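Local structure of ribosomal-protein-serine acetyltransferase, putative (Vibrio cholerae O1 biovar eltor, 2FCK) at residues 12-18 and 72-78; 115-120 and 149-153; 32-38 and 104-108. The protein is probably a GNAT-fold acetyltransferase that moves an acetyl group from acetyl-CoA to a protein N-terminal serine or alanine, although its true substrate is not established. One frame throughout, in Å; residues are numbered along the deposited sequence.

Contact 1. Residues 12-18 and 72-78; sequences TQRLQLR and GFGVFER
Strands 15-18 and 72-77 run antiparallel at 158°, with Gln16-Phe76 and Arg18-Gly74 as hydrogen-bonded pairs and Leu15-Glu77 and Leu17-Val75 as non-hydrogen-bonded pairs. This is the pairing of the first and second core strands of the GNAT fold. Gln16 N bonds to Phe76 O and Phe76 N to Gln16 O, each at 2.8 Å.

The face carrying Leu15, Leu17 and Val75 is apolar: Leu15 CD1 meets Val75 CG1 at 3.8 Å, Leu17 lies side by side with Val75, and Phe73 turns its ring edge to the Leu17-Arg18 peptide. Helix 114-129 lies against this side. The other face carries a cation-pi stack. Arg18 CZ sits 3.6 Å from the centroid of the Phe76 ring, and the two planes are 12° apart. Arg18 CG stands between the backbone N and the carbonyl carbon, from which the extended chain brings the guanidinium over Phe76. Gln16 OE1 then fixes the rotation of the flat group by accepting from Arg18 NE at 2.9 Å, nearly in the guanidinium plane, while Glu24 adds a salt bridge to NH2.

Beyond the ladder the turn is tied down by Arg78, whose N bonds to Arg14 O. Its chain bends back along the turn, and NH1 reaches Gln13 O at 3.1 Å, arriving from above the carbonyl plane, with a second, weak bond to Thr12 O.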
loop_
_atom_site.group_PDB
_atom_site.type_symbol
_atom_site.label_atom_id
_atom_site.label_comp_id
_atom_site.label_asym_id
_atom_site.label_seq_id
_atom_site.Cartn_x
_atom_site.Cartn_y
_atom_site.Cartn_z
ATOM N N THR A 12 24.421 -3.790 12.487
ATOM C CA THR A 12 24.454 -2.710 13.465
ATOM C C THR A 12 25.530 -3.063 14.491
ATOM O O THR A 12 26.276 -3.991 14.289
ATOM C CB THR A 12 23.082 -2.570 14.170
ATOM O OG1 THR A 12 22.805 -3.760 14.908
ATOM C CG2 THR A 12 21.953 -2.265 13.196
ATOM N N GLN A 13 25.611 -2.343 15.610
ATOM C CA GLN A 13 26.643 -2.675 16.605
ATOM C C GLN A 13 26.517 -4.121 17.115
ATOM O O GLN A 13 27.521 -4.878 17.218
ATOM C CB GLN A 13 26.566 -1.691 17.788
ATOM C CG GLN A 13 27.601 -2.046 18.841
ATOM C CD GLN A 13 27.371 -1.374 20.179
ATOM O OE1 GLN A 13 26.394 -0.665 20.386
ATOM N NE2 GLN A 13 28.260 -1.661 21.127
ATOM N N ARG A 14 25.284 -4.514 17.425
ATOM C CA ARG A 14 25.053 -5.809 18.071
ATOM C C ARG A 14 24.355 -6.875 17.213
ATOM O O ARG A 14 24.349 -8.057 17.588
ATOM C CB ARG A 14 24.289 -5.606 19.372
ATOM C CG ARG A 14 25.006 -4.684 20.390
ATOM C CD ARG A 14 24.156 -4.540 21.612
ATOM N NE ARG A 14 22.914 -3.814 21.341
ATOM C CZ ARG A 14 21.971 -3.588 22.250
ATOM N NH1 ARG A 14 20.872 -2.907 21.931
ATOM N NH2 ARG A 14 22.147 -4.024 23.511
ATOM N N LEU A 15 23.811 -6.455 16.068
ATOM C CA LEU A 15 22.854 -7.275 15.283
ATOM C C LEU A 15 23.195 -7.385 13.807
ATOM O O LEU A 15 23.830 -6.491 13.219
ATOM C CB LEU A 15 21.386 -6.749 15.439
ATOM C CG LEU A 15 20.879 -6.547 16.851
ATOM C CD1 LEU A 15 19.483 -5.832 16.822
ATOM C CD2 LEU A 15 20.876 -7.879 17.639
ATOM N N GLN A 16 22.745 -8.490 13.210
ATOM C CA GLN A 16 22.954 -8.746 11.802
ATOM C C GLN A 16 21.580 -9.062 11.245
ATOM O O GLN A 16 20.949 -10.033 11.683
ATOM C CB GLN A 16 23.888 -9.951 11.639
ATOM C CG GLN A 16 24.140 -10.340 10.231
ATOM C CD GLN A 16 24.812 -11.706 10.156
ATOM O OE1 GLN A 16 24.353 -12.680 10.779
ATOM N NE2 GLN A 16 25.935 -11.762 9.458
ATOM N N LEU A 17 21.134 -8.241 10.298
ATOM C CA LEU A 17 19.820 -8.390 9.679
ATOM C C LEU A 17 20.076 -9.024 8.306
ATOM O O LEU A 17 20.762 -8.420 7.482
ATOM C CB LEU A 17 19.130 -7.010 9.508
ATOM C CG LEU A 17 18.401 -6.442 10.737
ATOM C CD1 LEU A 17 19.369 -6.209 11.938
ATOM C CD2 LEU A 17 17.784 -5.131 10.298
ATOM N N ARG A 18 19.486 -10.192 8.039
ATOM C CA ARG A 18 19.758 -10.927 6.795
ATOM C C ARG A 18 18.693 -11.986 6.543
ATOM O O ARG A 18 17.887 -12.296 7.429
ATOM C CB ARG A 18 21.130 -11.618 6.897
ATOM C CG ARG A 18 21.289 -12.577 8.113
ATOM C CD ARG A 18 22.500 -13.478 7.890
ATOM N NE ARG A 18 22.786 -14.342 9.026
ATOM C CZ ARG A 18 22.248 -15.546 9.198
ATOM N NH1 ARG A 18 21.338 -15.993 8.335
ATOM N NH2 ARG A 18 22.596 -16.277 10.253
ATOM N N GLY A 72 12.101 -9.853 4.219
ATOM C CA GLY A 72 11.903 -10.295 5.629
ATOM C C GLY A 72 13.255 -10.682 6.160
ATOM O O GLY A 72 13.799 -11.695 5.724
ATOM N N PHE A 73 13.806 -9.838 7.045
ATOM C CA PHE A 73 15.111 -10.030 7.638
ATOM C C PHE A 73 15.005 -10.778 8.955
ATOM O O PHE A 73 14.303 -10.331 9.900
ATOM C CB PHE A 73 15.767 -8.691 7.979
ATOM C CG PHE A 73 16.042 -7.810 6.787
ATOM C CD1 PHE A 73 15.052 -6.956 6.293
ATOM C CD2 PHE A 73 17.337 -7.762 6.233
ATOM C CE1 PHE A 73 15.313 -6.100 5.215
ATOM C CE2 PHE A 73 17.593 -6.905 5.151
ATOM C CZ PHE A 73 16.597 -6.079 4.652
ATOM N N GLY A 74 15.720 -11.892 9.059
ATOM C CA GLY A 74 15.977 -12.433 10.390
ATOM C C GLY A 74 16.910 -11.473 11.134
ATOM O O GLY A 74 17.848 -10.882 10.553
ATOM N N VAL A 75 16.684 -11.333 12.422
ATOM C CA VAL A 75 17.571 -10.498 13.240
ATOM C C VAL A 75 18.415 -11.422 14.104
ATOM O O VAL A 75 17.869 -12.124 14.964
ATOM C CB VAL A 75 16.748 -9.506 14.125
ATOM C CG1 VAL A 75 17.692 -8.628 15.040
ATOM C CG2 VAL A 75 15.853 -8.592 13.241
ATOM N N PHE A 76 19.732 -11.432 13.839
ATOM C CA PHE A 76 20.658 -12.294 14.556
ATOM C C PHE A 76 21.612 -11.494 15.439
ATOM O O PHE A 76 22.186 -10.503 15.010
ATOM C CB PHE A 76 21.477 -13.111 13.579
ATOM C CG PHE A 76 20.679 -14.057 12.744
ATOM C CD1 PHE A 76 20.099 -13.631 11.550
ATOM C CD2 PHE A 76 20.524 -15.394 13.138
ATOM C CE1 PHE A 76 19.367 -14.525 10.756
ATOM C CE2 PHE A 76 19.780 -16.297 12.342
ATOM C CZ PHE A 76 19.203 -15.865 11.155
ATOM N N GLU A 77 21.805 -11.985 16.662
ATOM C CA GLU A 77 22.767 -11.410 17.576
ATOM C C GLU A 77 24.147 -11.740 17.019
ATOM O O GLU A 77 24.437 -12.885 16.673
ATOM C CB GLU A 77 22.534 -12.027 18.963
ATOM C CG GLU A 77 23.311 -11.455 20.102
ATOM C CD GLU A 77 22.784 -12.029 21.403
ATOM O OE1 GLU A 77 22.680 -13.277 21.513
ATOM O OE2 GLU A 77 22.431 -11.243 22.294
ATOM N N ARG A 78 24.987 -10.724 16.870
ATOM C CA ARG A 78 26.188 -10.867 16.083
ATOM C C ARG A 78 27.150 -11.826 16.788
ATOM O O ARG A 78 27.736 -12.663 16.148
ATOM C CB ARG A 78 26.870 -9.518 15.851
ATOM C CG ARG A 78 26.167 -8.613 14.870
ATOM C CD ARG A 78 26.897 -7.298 14.694
ATOM N NE ARG A 78 28.147 -7.490 13.948
ATOM C CZ ARG A 78 29.111 -6.576 13.848
ATOM N NH1 ARG A 78 29.003 -5.421 14.492
ATOM N NH2 ARG A 78 30.209 -6.843 13.127
#

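Contact 2. Residues 115-120 and 149-153; sequences GKEALT and LALRC. With NO3 (nitrate ion), chain D.
Leu149 near the end of helix 144-152 and Cys153 just after it pack against Gly115, Lys116 and Leu119 near the start of helix 114-129. Gly115 is the last glycine of the Q/R-x-x-G-x-G/A signature with which GNAT enzymes hold the pyrophosphate of acetyl-CoA.

The tight part is apolar. Leu149 has CG anti to the backbone N (chi1 179°), which turns both methyls onto the backbone of the neighbouring helix: CD1 lies 3.7 Å from Lys116 N, and CD2 rests over the bare backbone of Gly115. Cys153 packs beside it, its SG 3.8 Å from Leu119 CD2 and close to Thr120 OG1. Tyr103 of strand 98-105 touches both leucines from the sheet.

Toward solvent the fit is looser. The extended Lys116 chain runs across Arg152, bringing CE to 3.6 Å from Arg152 O, and no direct hydrogen bond joins the two segments. A water bridges them instead, donating to Thr120 OG1 and to Cys153 O at 2.7 Å. Thr120 OG1 itself donates to Lys116 O, which also takes the Thr120 amide on the opposite face of its plane.

At the other end of the contact, a nitrate ion, probably from the crystallisation liquor, lies between Lys116 and Arg152. Its O3 accepts from Lys116 N at 2.8 Å in a fairly straight bond, while O2 takes Arg152 NE at 2.6 Å, at the edge of the guanidinium. An anion held by the Lys116 amide in the first turn of a helix and by an arginine from the facing helix is consistent with a pocket made for phosphate groups, as in GNAT enzymes that bind acetyl-CoA.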
loop_
_atom_site.group_PDB
_atom_site.type_symbol
_atom_site.label_atom_id
_atom_site.label_comp_id
_atom_site.label_asym_id
_atom_site.label_seq_id
_atom_site.Cartn_x
_atom_site.Cartn_y
_atom_site.Cartn_z
ATOM N N GLY A 115 14.998 -4.782 19.738
ATOM C CA GLY A 115 13.888 -4.399 18.848
ATOM C C GLY A 115 14.054 -2.995 18.282
ATOM O O GLY A 115 13.875 -2.749 17.074
ATOM N N LYS A 116 14.469 -2.077 19.144
ATOM C CA LYS A 116 14.689 -0.692 18.719
ATOM C C LYS A 116 15.910 -0.639 17.763
ATOM O O LYS A 116 15.854 0.036 16.724
ATOM C CB LYS A 116 14.921 0.229 19.931
ATOM C CG LYS A 116 14.992 1.694 19.513
ATOM C CD LYS A 116 15.183 2.576 20.728
ATOM C CE LYS A 116 15.357 4.017 20.342
ATOM N NZ LYS A 116 15.624 4.761 21.615
ATOM N N GLU A 117 16.954 -1.389 18.056
ATOM C CA GLU A 117 18.142 -1.366 17.217
ATOM C C GLU A 117 17.822 -1.954 15.818
ATOM O O GLU A 117 18.180 -1.372 14.801
ATOM C CB GLU A 117 19.286 -2.156 17.896
ATOM C CG GLU A 117 20.613 -2.125 17.139
ATOM C CD GLU A 117 21.720 -2.767 17.958
ATOM O OE1 GLU A 117 21.644 -2.738 19.204
ATOM O OE2 GLU A 117 22.665 -3.318 17.377
ATOM N N ALA A 118 17.148 -3.103 15.763
ATOM C CA ALA A 118 16.818 -3.733 14.488
ATOM C C ALA A 118 15.810 -2.890 13.662
ATOM O O ALA A 118 15.976 -2.675 12.451
ATOM C CB ALA A 118 16.247 -5.131 14.749
ATOM N N LEU A 119 14.744 -2.431 14.320
ATOM C CA LEU A 119 13.717 -1.716 13.570
ATOM C C LEU A 119 14.233 -0.353 13.108
ATOM O O LEU A 119 13.965 0.085 11.981
ATOM C CB LEU A 119 12.399 -1.614 14.386
ATOM C CG LEU A 119 11.213 -0.965 13.701
ATOM C CD1 LEU A 119 10.858 -1.765 12.476
ATOM C CD2 LEU A 119 10.007 -0.941 14.685
ATOM N N THR A 120 15.042 0.305 13.958
ATOM C CA THR A 120 15.620 1.581 13.535
ATOM C C THR A 120 16.560 1.385 12.326
ATOM O O THR A 120 16.544 2.200 11.393
ATOM C CB THR A 120 16.392 2.246 14.711
ATOM O OG1 THR A 120 15.431 2.603 15.736
ATOM C CG2 THR A 120 17.147 3.509 14.251
ATOM N N LEU A 149 6.878 -0.605 20.909
ATOM C CA LEU A 149 8.127 -0.621 20.119
ATOM C C LEU A 149 8.016 0.402 18.956
ATOM O O LEU A 149 8.931 1.197 18.741
ATOM C CB LEU A 149 8.419 -2.030 19.588
ATOM C CG LEU A 149 9.695 -2.121 18.732
ATOM C CD1 LEU A 149 10.852 -1.487 19.465
ATOM C CD2 LEU A 149 9.964 -3.594 18.354
ATOM N N ALA A 150 6.861 0.442 18.297
ATOM C CA ALA A 150 6.666 1.399 17.212
ATOM C C ALA A 150 6.906 2.818 17.765
ATOM O O ALA A 150 7.652 3.633 17.168
ATOM C CB ALA A 150 5.244 1.290 16.606
ATOM N N LEU A 151 6.283 3.120 18.910
ATOM C CA LEU A 151 6.451 4.433 19.506
ATOM C C LEU A 151 7.898 4.706 19.924
ATOM O O LEU A 151 8.392 5.821 19.744
ATOM C CB LEU A 151 5.517 4.578 20.702
ATOM C CG LEU A 151 4.050 4.517 20.308
ATOM C CD1 LEU A 151 3.157 4.495 21.578
ATOM C CD2 LEU A 151 3.647 5.715 19.402
ATOM N N ARG A 152 8.568 3.678 20.443
ATOM C CA ARG A 152 9.959 3.800 20.882
ATOM C C ARG A 152 10.867 4.179 19.698
ATOM O O ARG A 152 11.890 4.869 19.899
ATOM C CB ARG A 152 10.381 2.485 21.538
ATOM C CG ARG A 152 11.527 2.537 22.507
ATOM C CD ARG A 152 11.234 1.636 23.760
ATOM N NE ARG A 152 10.986 0.247 23.377
ATOM C CZ ARG A 152 9.920 -0.484 23.716
ATOM N NH1 ARG A 152 9.842 -1.720 23.280
ATOM N NH2 ARG A 152 8.966 -0.016 24.530
ATOM N N CYS A 153 10.518 3.706 18.497
ATOM C CA CYS A 153 11.280 4.035 17.268
ATOM C C CYS A 153 10.848 5.347 16.594
ATOM O O CYS A 153 11.364 5.686 15.534
ATOM C CB CYS A 153 11.251 2.886 16.256
ATOM S SG CYS A 153 11.972 1.392 16.910
HETATM N N NO3 D . 13.103 -2.732 22.207
HETATM O O1 NO3 D . 12.254 -3.798 22.017
HETATM O O2 NO3 D . 12.723 -1.523 22.731
HETATM O O3 NO3 D . 14.401 -2.829 21.830
HETATM O O HOH W 1 13.854 4.867 14.889
#

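Contact 3. Residues 32-38 and 104-108; sequences IRQSQTL and WIGDR. With NO3 (nitrate ion), chain L; NO3 (nitrate ion), chain C.
Ser35, which forms an ST turn and an ST motif in the loop after helix 25-33, meets Asp107 in the first turn of helix 107-110, one residue, the N-cap Gly106, after strand 98-105, the fourth core strand of the GNAT sheet. Ser35 OG takes the amides of Thr37 and Leu38, the latter at 2.9 Å, and gives its own proton to Asp107 OD2 at 2.8 Å. Three bonds thus converge on one hydroxyl. Thr37 OG1 donates to the other oxygen, OD1, at 2.9 Å. Each donor comes on the syn side but about 30° out of the carboxylate plane, and together they fix the turn of the carboxylate about its CB-CG bond.

Beneath this polar layer lies an apolar one. Leu38 crosses Trp104 at about a right angle, CD2 touching Trp104 CB at 3.7 Å and CD1 coming to the CE3 atom of the indole. With Trp104 CG between the backbone N and the carbonyl carbon (chi1 49°), the ring swings beneath the loop, where Ile32 CD1 lies over one of its faces. Leu28 and Cys31 of helix 25-33 also touch the indole.

At the outer rim Gln34 CB approaches the edge of the Arg108 guanidinium, and a water joins Arg108 NH1 to both Gln34 O and Gln34 OE1.

A nitrate, probably from the crystallisation liquor, takes Ile105 N through O1 at 2.9 Å in an almost straight bond, at the strand end that lies along the pantetheine arm of acetyl-CoA in GNAT relatives; a second nitrate near Arg108 N is less surely placed. The chemistry implies a division of labour: side-chain hydroxyls grip the carboxylate and hold the loop to the helix start, while the Ile105 amide binds an anion here and could probably serve a carbonyl of the cofactor, as in GNAT relatives.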
loop_
_atom_site.group_PDB
_atom_site.type_symbol
_atom_site.label_atom_id
_atom_site.label_comp_id
_atom_site.label_asym_id
_atom_site.label_seq_id
_atom_site.Cartn_x
_atom_site.Cartn_y
_atom_site.Cartn_z
ATOM N N ILE A 32 10.413 -19.278 18.281
ATOM C CA ILE A 32 8.991 -19.271 18.576
ATOM C C ILE A 32 8.718 -20.089 19.827
ATOM O O ILE A 32 7.921 -19.675 20.684
ATOM C CB ILE A 32 8.206 -19.828 17.375
ATOM C CG1 ILE A 32 8.389 -18.883 16.182
ATOM C CG2 ILE A 32 6.712 -20.055 17.747
ATOM C CD1 ILE A 32 7.813 -17.497 16.411
ATOM N N ARG A 33 9.373 -21.251 19.933
ATOM C CA ARG A 33 9.083 -22.159 21.027
ATOM C C ARG A 33 9.427 -21.504 22.352
ATOM O O ARG A 33 8.841 -21.872 23.379
ATOM C CB ARG A 33 9.843 -23.458 20.908
ATOM C CG ARG A 33 8.989 -24.682 20.698
ATOM C CD ARG A 33 8.736 -24.924 19.281
ATOM N NE ARG A 33 8.146 -26.249 19.083
ATOM C CZ ARG A 33 6.854 -26.482 18.821
ATOM N NH1 ARG A 33 5.970 -25.491 18.754
ATOM N NH2 ARG A 33 6.442 -27.736 18.647
ATOM N N GLN A 34 10.428 -20.613 22.333
ATOM C CA GLN A 34 10.914 -20.041 23.592
ATOM C C GLN A 34 10.044 -18.858 24.027
ATOM O O GLN A 34 10.121 -18.463 25.198
ATOM C CB GLN A 34 12.353 -19.565 23.494
ATOM C CG GLN A 34 13.331 -20.743 23.540
ATOM C CD GLN A 34 13.172 -21.593 24.781
ATOM O OE1 GLN A 34 13.150 -21.039 25.889
ATOM N NE2 GLN A 34 13.121 -22.952 24.649
ATOM N N SER A 35 9.206 -18.366 23.135
ATOM C CA SER A 35 8.416 -17.174 23.443
ATOM C C SER A 35 7.046 -17.505 24.052
ATOM O O SER A 35 6.294 -18.306 23.502
ATOM C CB SER A 35 8.210 -16.341 22.186
ATOM O OG SER A 35 7.281 -15.299 22.507
ATOM N N GLN A 36 6.724 -16.883 25.184
ATOM C CA GLN A 36 5.407 -17.060 25.809
ATOM C C GLN A 36 4.266 -16.608 24.890
ATOM O O GLN A 36 3.158 -17.177 24.931
ATOM C CB GLN A 36 5.363 -16.247 27.103
ATOM C CG GLN A 36 4.008 -16.207 27.796
ATOM C CD GLN A 36 4.098 -15.547 29.165
ATOM O OE1 GLN A 36 5.105 -14.931 29.502
ATOM N NE2 GLN A 36 3.044 -15.655 29.936
ATOM N N THR A 37 4.546 -15.601 24.064
ATOM C CA THR A 37 3.480 -14.880 23.329
ATOM C C THR A 37 3.564 -14.822 21.808
ATOM O O THR A 37 2.546 -14.558 21.166
ATOM C CB THR A 37 3.356 -13.409 23.787
ATOM O OG1 THR A 37 4.589 -12.723 23.509
ATOM C CG2 THR A 37 3.006 -13.331 25.251
ATOM N N LEU A 38 4.747 -15.006 21.212
ATOM C CA LEU A 38 4.860 -14.859 19.758
ATOM C C LEU A 38 3.880 -15.718 18.962
ATOM O O LEU A 38 3.362 -15.260 17.936
ATOM C CB LEU A 38 6.305 -15.118 19.289
ATOM C CG LEU A 38 7.297 -13.964 19.519
ATOM C CD1 LEU A 38 8.717 -14.426 19.215
ATOM C CD2 LEU A 38 6.966 -12.811 18.603
ATOM N N TRP A 104 8.661 -8.728 14.628
ATOM C CA TRP A 104 8.313 -9.419 15.863
ATOM C C TRP A 104 9.622 -9.716 16.558
ATOM O O TRP A 104 10.589 -10.088 15.939
ATOM C CB TRP A 104 7.443 -10.663 15.617
ATOM C CG TRP A 104 7.903 -11.625 14.574
ATOM C CD1 TRP A 104 7.492 -11.705 13.297
ATOM C CD2 TRP A 104 8.862 -12.671 14.767
ATOM N NE1 TRP A 104 8.132 -12.758 12.659
ATOM C CE2 TRP A 104 8.975 -13.366 13.546
ATOM C CE3 TRP A 104 9.619 -13.096 15.867
ATOM C CZ2 TRP A 104 9.833 -14.467 13.387
ATOM C CZ3 TRP A 104 10.458 -14.191 15.723
ATOM C CH2 TRP A 104 10.566 -14.856 14.483
ATOM N N ILE A 105 9.681 -9.441 17.858
ATOM C CA ILE A 105 10.941 -9.610 18.560
ATOM C C ILE A 105 10.613 -10.363 19.851
ATOM O O ILE A 105 9.609 -10.055 20.494
ATOM C CB ILE A 105 11.600 -8.231 18.953
ATOM C CG1 ILE A 105 11.814 -7.331 17.717
ATOM C CG2 ILE A 105 12.905 -8.443 19.733
ATOM C CD1 ILE A 105 12.967 -7.786 16.826
ATOM N N GLY A 106 11.450 -11.346 20.172
ATOM C CA GLY A 106 11.257 -12.147 21.368
ATOM C C GLY A 106 11.369 -11.263 22.591
ATOM O O GLY A 106 12.231 -10.380 22.668
ATOM N N ASP A 107 10.453 -11.526 23.524
ATOM C CA ASP A 107 10.257 -10.885 24.789
ATOM C C ASP A 107 11.613 -10.541 25.506
ATOM O O ASP A 107 11.865 -9.381 25.880
ATOM C CB ASP A 107 9.297 -11.819 25.612
ATOM C CG ASP A 107 8.182 -12.554 24.701
ATOM O OD1 ASP A 107 7.015 -12.772 25.160
ATOM O OD2 ASP A 107 8.426 -12.923 23.514
ATOM N N ARG A 108 12.516 -11.517 25.607
ATOM C CA ARG A 108 13.781 -11.359 26.347
ATOM C C ARG A 108 14.760 -10.390 25.663
ATOM O O ARG A 108 15.638 -9.806 26.328
ATOM C CB ARG A 108 14.423 -12.718 26.553
ATOM C CG ARG A 108 15.558 -13.043 25.592
ATOM C CD ARG A 108 16.141 -14.413 25.859
ATOM N NE ARG A 108 15.197 -15.456 25.491
ATOM C CZ ARG A 108 14.687 -16.334 26.333
ATOM N NH1 ARG A 108 13.800 -17.217 25.868
ATOM N NH2 ARG A 108 15.043 -16.325 27.628
HETATM N N NO3 L . 11.653 -14.415 24.307
HETATM O O1 NO3 L . 11.100 -13.907 25.480
HETATM O O2 NO3 L . 11.123 -15.551 23.720
HETATM O O3 NO3 L . 12.733 -13.779 23.713
HETATM N N NO3 C . 7.311 -7.216 18.906
HETATM O O1 NO3 C . 7.279 -8.585 19.144
HETATM O O2 NO3 C . 6.276 -6.635 18.200
HETATM O O3 NO3 C . 8.356 -6.417 19.341
HETATM O O HOH W 2 12.434 -18.816 27.347
#

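In the fold
Contact 1 pairs strands of the GNAT sheet, contact 3 sets a loop on one strand end, and contact 2 joins two helices that pack on it. Contacts 1 and 2, with centres about 13 Å apart, are joined by Glu117, whose OE1 forms a salt bridge to Arg14 NE at 2.7 Å and whose OE2 probably hydrogen-bonds Thr12 OG1. Contacts 2 and 3, about 16 Å between centres, meet where Ile105 CG1 packs 3.8 Å from Gly115 CA; the nitrates at Lys116 and Ile105 are consistent with parts of an acetyl-CoA site. Contacts 1 and 3 do not touch, their nearest atoms about 5 Å apart, yet both reach the same sheet.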